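Long-range contact in 5-formaminoimidazole-4-carboxamide-1-(beta)-D-ribofuranosyl 5'-monophosphate synthetase (Methanocaldococcus jannaschii, PDB 2R7L), which catalyses the ATP- and formate-dependent formylation of AICAR to FAICAR in purine biosynthesis, without folates: residues S26-K37 with R51-D62. Numbering follows the deposited sequence.
Sequences SHTSLHILKGAK and RDVPYKRFKVAD. With AMZ (aminoimidazole 4-carboxamide ribonucleotide), chain F; SO4 (sulfate ion), chain B.
In the N-terminal Rossmann-like domain, helix 29-37 and the short helix 53-57 pack on the same side of the parallel sheet, each following one of its strands. Their axes run nearly parallel, at 26°, but lie 11.0 Å apart, and side chains and the loop after the second helix come between them. Val-60, in that loop, is the residue most buried by the first helix: its CG1 presses on Leu-33 CB at 3.4 Å, a tight fit, while CG2 rests on Lys-34 CB at 3.6 Å. A small branched residue suits this place, because its two methyls reach adjacent positions on the helix. One turn earlier, Leu-30 sets its CD2 3.7 Å from Tyr-55 CE1 and 4.0 Å from Phe-58 CD2, and Leu-268 of a second subunit packs against it too. Leu-33 CD1 reaches Ala-61 CB, and both side chains touch Cys-45 of strand 43-47. Toward the substrate the contact turns polar. Tyr-55 OH and Ser-29 OG both hydrogen-bond to Glu-265 of the second subunit, and in the loop before the first helix His-27 sets its ring edge against the ribose ring oxygen of AICAR. At the far end Lys-37, its chain bent at chi2 (-86°) and chi3 (-74°), curls over to Asp-62. Lys-37 NZ meets the syn lone pair of Asp-62 OD1 at 2.6 Å in a salt bridge, and a water links NZ to Asp-62 OD2.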
loop_
_atom_site.group_PDB
_atom_site.type_symbol
_atom_site.label_atom_id
_atom_site.label_comp_id
_atom_site.label_asym_id
_atom_site.label_seq_id
_atom_site.Cartn_x
_atom_site.Cartn_y
_atom_site.Cartn_z
ATOM N N SER A 26 -9.077 -4.218 -27.222
ATOM C CA SER A 26 -8.002 -3.725 -28.071
ATOM C C SER A 26 -7.689 -2.286 -27.710
ATOM O O SER A 26 -8.353 -1.696 -26.859
ATOM C CB SER A 26 -8.418 -3.785 -29.548
ATOM O OG SER A 26 -7.318 -3.466 -30.384
ATOM N N HIS A 27 -6.686 -1.725 -28.387
ATOM C CA HIS A 27 -6.354 -0.301 -28.294
ATOM C C HIS A 27 -5.804 0.117 -26.930
ATOM O O HIS A 27 -4.598 0.282 -26.771
ATOM C CB HIS A 27 -7.553 0.570 -28.658
ATOM C CG HIS A 27 -7.201 2.004 -28.892
ATOM N ND1 HIS A 27 -7.430 2.988 -27.957
ATOM C CD2 HIS A 27 -6.628 2.619 -29.955
ATOM C CE1 HIS A 27 -7.017 4.150 -28.432
ATOM N NE2 HIS A 27 -6.525 3.953 -29.643
ATOM N N THR A 28 -6.703 0.300 -25.961
ATOM C CA THR A 28 -6.336 0.714 -24.610
ATOM C C THR A 28 -7.141 -0.049 -23.552
ATOM O O THR A 28 -7.177 0.341 -22.390
ATOM C CB THR A 28 -6.582 2.222 -24.409
ATOM O OG1 THR A 28 -7.828 2.591 -25.020
ATOM C CG2 THR A 28 -5.451 3.048 -25.030
ATOM N N SER A 29 -7.781 -1.141 -23.956
ATOM C CA SER A 29 -8.727 -1.824 -23.079
ATOM C C SER A 29 -8.083 -2.375 -21.800
ATOM O O SER A 29 -8.719 -2.409 -20.749
ATOM C CB SER A 29 -9.451 -2.937 -23.829
ATOM O OG SER A 29 -8.559 -3.997 -24.113
ATOM N N LEU A 30 -6.827 -2.795 -21.885
ATOM C CA LEU A 30 -6.160 -3.403 -20.726
ATOM C C LEU A 30 -6.242 -2.553 -19.462
ATOM O O LEU A 30 -6.534 -3.081 -18.395
ATOM C CB LEU A 30 -4.712 -3.768 -21.031
ATOM C CG LEU A 30 -4.544 -5.046 -21.858
ATOM C CD1 LEU A 30 -3.080 -5.290 -22.184
ATOM C CD2 LEU A 30 -5.137 -6.225 -21.134
ATOM N N HIS A 31 -5.997 -1.252 -19.572
ATOM C CA HIS A 31 -6.087 -0.391 -18.400
ATOM C C HIS A 31 -7.475 0.204 -18.217
ATOM O O HIS A 31 -7.834 0.628 -17.122
ATOM C CB HIS A 31 -4.991 0.684 -18.371
ATOM C CG HIS A 31 -5.035 1.646 -19.519
ATOM N ND1 HIS A 31 -5.832 2.769 -19.520
ATOM C CD2 HIS A 31 -4.353 1.667 -20.689
ATOM C CE1 HIS A 31 -5.656 3.431 -20.648
ATOM N NE2 HIS A 31 -4.755 2.789 -21.370
ATOM N N ILE A 32 -8.263 0.224 -19.287
ATOM C CA ILE A 32 -9.668 0.566 -19.159
ATOM C C ILE A 32 -10.366 -0.470 -18.282
ATOM O O ILE A 32 -11.167 -0.123 -17.411
ATOM C CB ILE A 32 -10.382 0.622 -20.530
ATOM C CG1 ILE A 32 -10.019 1.908 -21.274
ATOM C CG2 ILE A 32 -11.899 0.538 -20.348
ATOM C CD1 ILE A 32 -10.461 1.917 -22.749
ATOM N N LEU A 33 -10.062 -1.743 -18.524
ATOM C CA LEU A 33 -10.677 -2.823 -17.771
ATOM C C LEU A 33 -10.029 -2.950 -16.382
ATOM O O LEU A 33 -10.731 -3.034 -15.370
ATOM C CB LEU A 33 -10.610 -4.141 -18.556
ATOM C CG LEU A 33 -11.349 -4.185 -19.901
ATOM C CD1 LEU A 33 -11.153 -5.525 -20.604
ATOM C CD2 LEU A 33 -12.838 -3.875 -19.742
ATOM N N LYS A 34 -8.698 -2.943 -16.334
ATOM C CA LYS A 34 -7.986 -2.950 -15.050
ATOM C C LYS A 34 -8.442 -1.808 -14.152
ATOM O O LYS A 34 -8.759 -2.017 -12.984
ATOM C CB LYS A 34 -6.471 -2.879 -15.239
ATOM C CG LYS A 34 -5.667 -3.052 -13.940
ATOM C CD LYS A 34 -5.945 -4.397 -13.298
ATOM C CE LYS A 34 -5.257 -4.531 -11.939
ATOM N NZ LYS A 34 -5.361 -5.917 -11.423
ATOM N N GLY A 35 -8.465 -0.599 -14.695
ATOM C CA GLY A 35 -8.885 0.569 -13.926
ATOM C C GLY A 35 -10.283 0.411 -13.360
ATOM O O GLY A 35 -10.560 0.826 -12.238
ATOM N N ALA A 36 -11.168 -0.181 -14.155
ATOM C CA ALA A 36 -12.536 -0.455 -13.734
ATOM C C ALA A 36 -12.588 -1.438 -12.563
ATOM O O ALA A 36 -13.267 -1.192 -11.577
ATOM C CB ALA A 36 -13.340 -0.991 -14.902
ATOM N N LYS A 37 -11.883 -2.557 -12.689
ATOM C CA LYS A 37 -11.796 -3.522 -11.616
ATOM C C LYS A 37 -11.284 -2.857 -10.340
ATOM O O LYS A 37 -11.829 -3.074 -9.263
ATOM C CB LYS A 37 -10.865 -4.672 -12.007
ATOM C CG LYS A 37 -11.398 -5.565 -13.113
ATOM C CD LYS A 37 -12.296 -6.657 -12.578
ATOM C CE LYS A 37 -11.484 -7.738 -11.884
ATOM N NZ LYS A 37 -12.327 -8.890 -11.473
ATOM N N ARG A 51 -7.709 -13.520 -30.510
ATOM C CA ARG A 51 -7.338 -12.225 -29.931
ATOM C C ARG A 51 -7.741 -12.042 -28.455
ATOM O O ARG A 51 -7.785 -10.913 -27.953
ATOM C CB ARG A 51 -7.931 -11.093 -30.770
ATOM C CG ARG A 51 -7.404 -11.045 -32.206
ATOM C CD ARG A 51 -7.881 -9.803 -32.936
ATOM N NE ARG A 51 -7.307 -8.572 -32.391
ATOM C CZ ARG A 51 -7.450 -7.371 -32.948
ATOM N NH1 ARG A 51 -8.145 -7.240 -34.073
ATOM N NH2 ARG A 51 -6.898 -6.301 -32.388
ATOM N N ASP A 52 -8.028 -13.145 -27.766
ATOM C CA ASP A 52 -8.568 -13.079 -26.404
ATOM C C ASP A 52 -7.535 -13.359 -25.320
ATOM O O ASP A 52 -7.738 -13.002 -24.159
ATOM C CB ASP A 52 -9.792 -14.002 -26.242
ATOM C CG ASP A 52 -9.483 -15.456 -26.552
ATOM O OD1 ASP A 52 -8.472 -15.731 -27.227
ATOM O OD2 ASP A 52 -10.264 -16.330 -26.125
ATOM N N VAL A 53 -6.428 -13.986 -25.705
ATOM C CA VAL A 53 -5.389 -14.389 -24.758
ATOM C C VAL A 53 -4.883 -13.295 -23.804
ATOM O O VAL A 53 -4.734 -13.546 -22.611
ATOM C CB VAL A 53 -4.192 -15.046 -25.473
ATOM C CG1 VAL A 53 -3.042 -15.259 -24.502
ATOM C CG2 VAL A 53 -4.613 -16.367 -26.080
ATOM N N PRO A 54 -4.608 -12.084 -24.320
ATOM C CA PRO A 54 -4.067 -11.056 -23.428
ATOM C C PRO A 54 -5.041 -10.701 -22.306
ATOM O O PRO A 54 -4.627 -10.442 -21.177
ATOM C CB PRO A 54 -3.882 -9.846 -24.358
ATOM C CG PRO A 54 -3.838 -10.420 -25.743
ATOM C CD PRO A 54 -4.768 -11.587 -25.698
ATOM N N TYR A 55 -6.328 -10.700 -22.631
ATOM C CA TYR A 55 -7.389 -10.335 -21.697
ATOM C C TYR A 55 -7.699 -11.457 -20.720
ATOM O O TYR A 55 -8.192 -11.214 -19.620
ATOM C CB TYR A 55 -8.621 -9.892 -22.491
ATOM C CG TYR A 55 -8.179 -8.841 -23.461
ATOM C CD1 TYR A 55 -7.980 -7.539 -23.034
ATOM C CD2 TYR A 55 -7.848 -9.163 -24.778
ATOM C CE1 TYR A 55 -7.517 -6.574 -23.887
ATOM C CE2 TYR A 55 -7.378 -8.190 -25.647
ATOM C CZ TYR A 55 -7.217 -6.896 -25.190
ATOM O OH TYR A 55 -6.747 -5.900 -26.017
ATOM N N LYS A 56 -7.365 -12.680 -21.117
ATOM C CA LYS A 56 -7.552 -13.832 -20.259
ATOM C C LYS A 56 -6.388 -13.973 -19.296
ATOM O O LYS A 56 -6.582 -14.193 -18.101
ATOM C CB LYS A 56 -7.729 -15.101 -21.088
ATOM C CG LYS A 56 -9.035 -15.116 -21.872
ATOM C CD LYS A 56 -9.343 -16.488 -22.428
ATOM C CE LYS A 56 -8.207 -17.000 -23.281
ATOM N NZ LYS A 56 -8.518 -18.342 -23.848
ATOM N N ARG A 57 -5.174 -13.829 -19.809
ATOM C CA ARG A 57 -3.991 -14.033 -18.981
ATOM C C ARG A 57 -3.704 -12.852 -18.058
ATOM O O ARG A 57 -3.076 -13.009 -17.012
ATOM C CB ARG A 57 -2.776 -14.375 -19.844
ATOM C CG ARG A 57 -3.040 -15.558 -20.753
ATOM C CD ARG A 57 -1.807 -16.395 -20.993
ATOM N NE ARG A 57 -2.102 -17.433 -21.971
ATOM C CZ ARG A 57 -1.223 -17.927 -22.835
ATOM N NH1 ARG A 57 0.026 -17.480 -22.845
ATOM N NH2 ARG A 57 -1.597 -18.868 -23.694
ATOM N N PHE A 58 -4.159 -11.670 -18.439
ATOM C CA PHE A 58 -3.999 -10.517 -17.561
ATOM C C PHE A 58 -5.155 -10.436 -16.552
ATOM O O PHE A 58 -5.113 -9.629 -15.630
ATOM C CB PHE A 58 -3.836 -9.219 -18.361
ATOM C CG PHE A 58 -2.424 -8.975 -18.861
ATOM C CD1 PHE A 58 -1.352 -8.942 -17.976
ATOM C CD2 PHE A 58 -2.171 -8.754 -20.209
ATOM C CE1 PHE A 58 -0.059 -8.709 -18.424
ATOM C CE2 PHE A 58 -0.872 -8.514 -20.667
ATOM C CZ PHE A 58 0.182 -8.488 -19.771
ATOM N N LYS A 59 -6.172 -11.281 -16.741
ATOM C CA LYS A 59 -7.237 -11.503 -15.750
ATOM C C LYS A 59 -8.027 -10.238 -15.486
ATOM O O LYS A 59 -8.375 -9.931 -14.353
ATOM C CB LYS A 59 -6.658 -12.042 -14.435
ATOM C CG LYS A 59 -6.032 -13.432 -14.540
ATOM C CD LYS A 59 -7.081 -14.476 -14.883
ATOM C CE LYS A 59 -6.445 -15.801 -15.289
ATOM N NZ LYS A 59 -7.359 -16.577 -16.180
ATOM N N VAL A 60 -8.339 -9.528 -16.559
ATOM C CA VAL A 60 -8.771 -8.153 -16.465
ATOM C C VAL A 60 -10.253 -8.024 -16.806
ATOM O O VAL A 60 -10.880 -6.992 -16.561
ATOM C CB VAL A 60 -7.846 -7.276 -17.372
ATOM C CG1 VAL A 60 -8.530 -6.862 -18.675
ATOM C CG2 VAL A 60 -7.314 -6.098 -16.603
ATOM N N ALA A 61 -10.826 -9.095 -17.344
ATOM C CA ALA A 61 -12.229 -9.062 -17.736
ATOM C C ALA A 61 -13.024 -10.140 -17.019
ATOM O O ALA A 61 -12.610 -11.302 -16.962
ATOM C CB ALA A 61 -12.370 -9.204 -19.244
ATOM N N ASP A 62 -14.167 -9.746 -16.471
ATOM C CA ASP A 62 -15.014 -10.678 -15.741
ATOM C C ASP A 62 -15.919 -11.455 -16.684
ATOM O O ASP A 62 -16.108 -12.654 -16.513
ATOM C CB ASP A 62 -15.852 -9.937 -14.701
ATOM C CG ASP A 62 -15.013 -9.373 -13.568
ATOM O OD1 ASP A 62 -13.990 -9.995 -13.201
ATOM O OD2 ASP A 62 -15.389 -8.308 -13.039
HETATM O O5 AMZ F . -0.065 3.049 -29.027
HETATM C C6 AMZ F . -0.575 3.971 -29.668
HETATM N N2 AMZ F . -0.163 5.235 -29.624
HETATM C C3A AMZ F . -1.747 3.710 -30.601
HETATM C C7A AMZ F . -2.340 4.612 -31.467
HETATM N N3 AMZ F . -2.014 5.892 -31.656
HETATM N N1 AMZ F . -2.366 2.544 -30.732
HETATM C C5 AMZ F . -3.328 2.712 -31.649
HETATM N N AMZ F . -3.309 3.972 -32.096
HETATM C C1 AMZ F . -4.224 4.557 -33.106
HETATM C C2 AMZ F . -3.720 4.375 -34.538
HETATM C C3 AMZ F . -4.535 3.204 -35.056
HETATM O O2 AMZ F . -4.826 3.406 -36.438
HETATM O O1 AMZ F . -4.050 5.561 -35.270
HETATM O O AMZ F . -5.435 3.794 -32.975
HETATM C C AMZ F . -5.836 3.328 -34.268
HETATM C C4 AMZ F . -6.513 1.960 -34.053
HETATM O O3 AMZ F . -5.616 1.065 -33.403
HETATM P P AMZ F . -5.514 -0.435 -33.895
HETATM O OP1 AMZ F . -6.745 -1.242 -33.692
HETATM O O4 AMZ F . -5.121 -0.399 -35.453
HETATM O OP2 AMZ F . -4.252 -1.102 -33.128
HETATM S S SO4 B . -5.115 -19.293 -22.598
HETATM O O1 SO4 B . -5.147 -17.833 -22.562
HETATM O O2 SO4 B . -4.657 -19.739 -23.914
HETATM O O3 SO4 B . -4.205 -19.781 -21.564
HETATM O O4 SO4 B . -6.460 -19.810 -22.354
HETATM O O HOH W 1 -5.950 -8.585 -13.085
HETATM O O HOH W 2 -15.028 -8.286 -10.227
#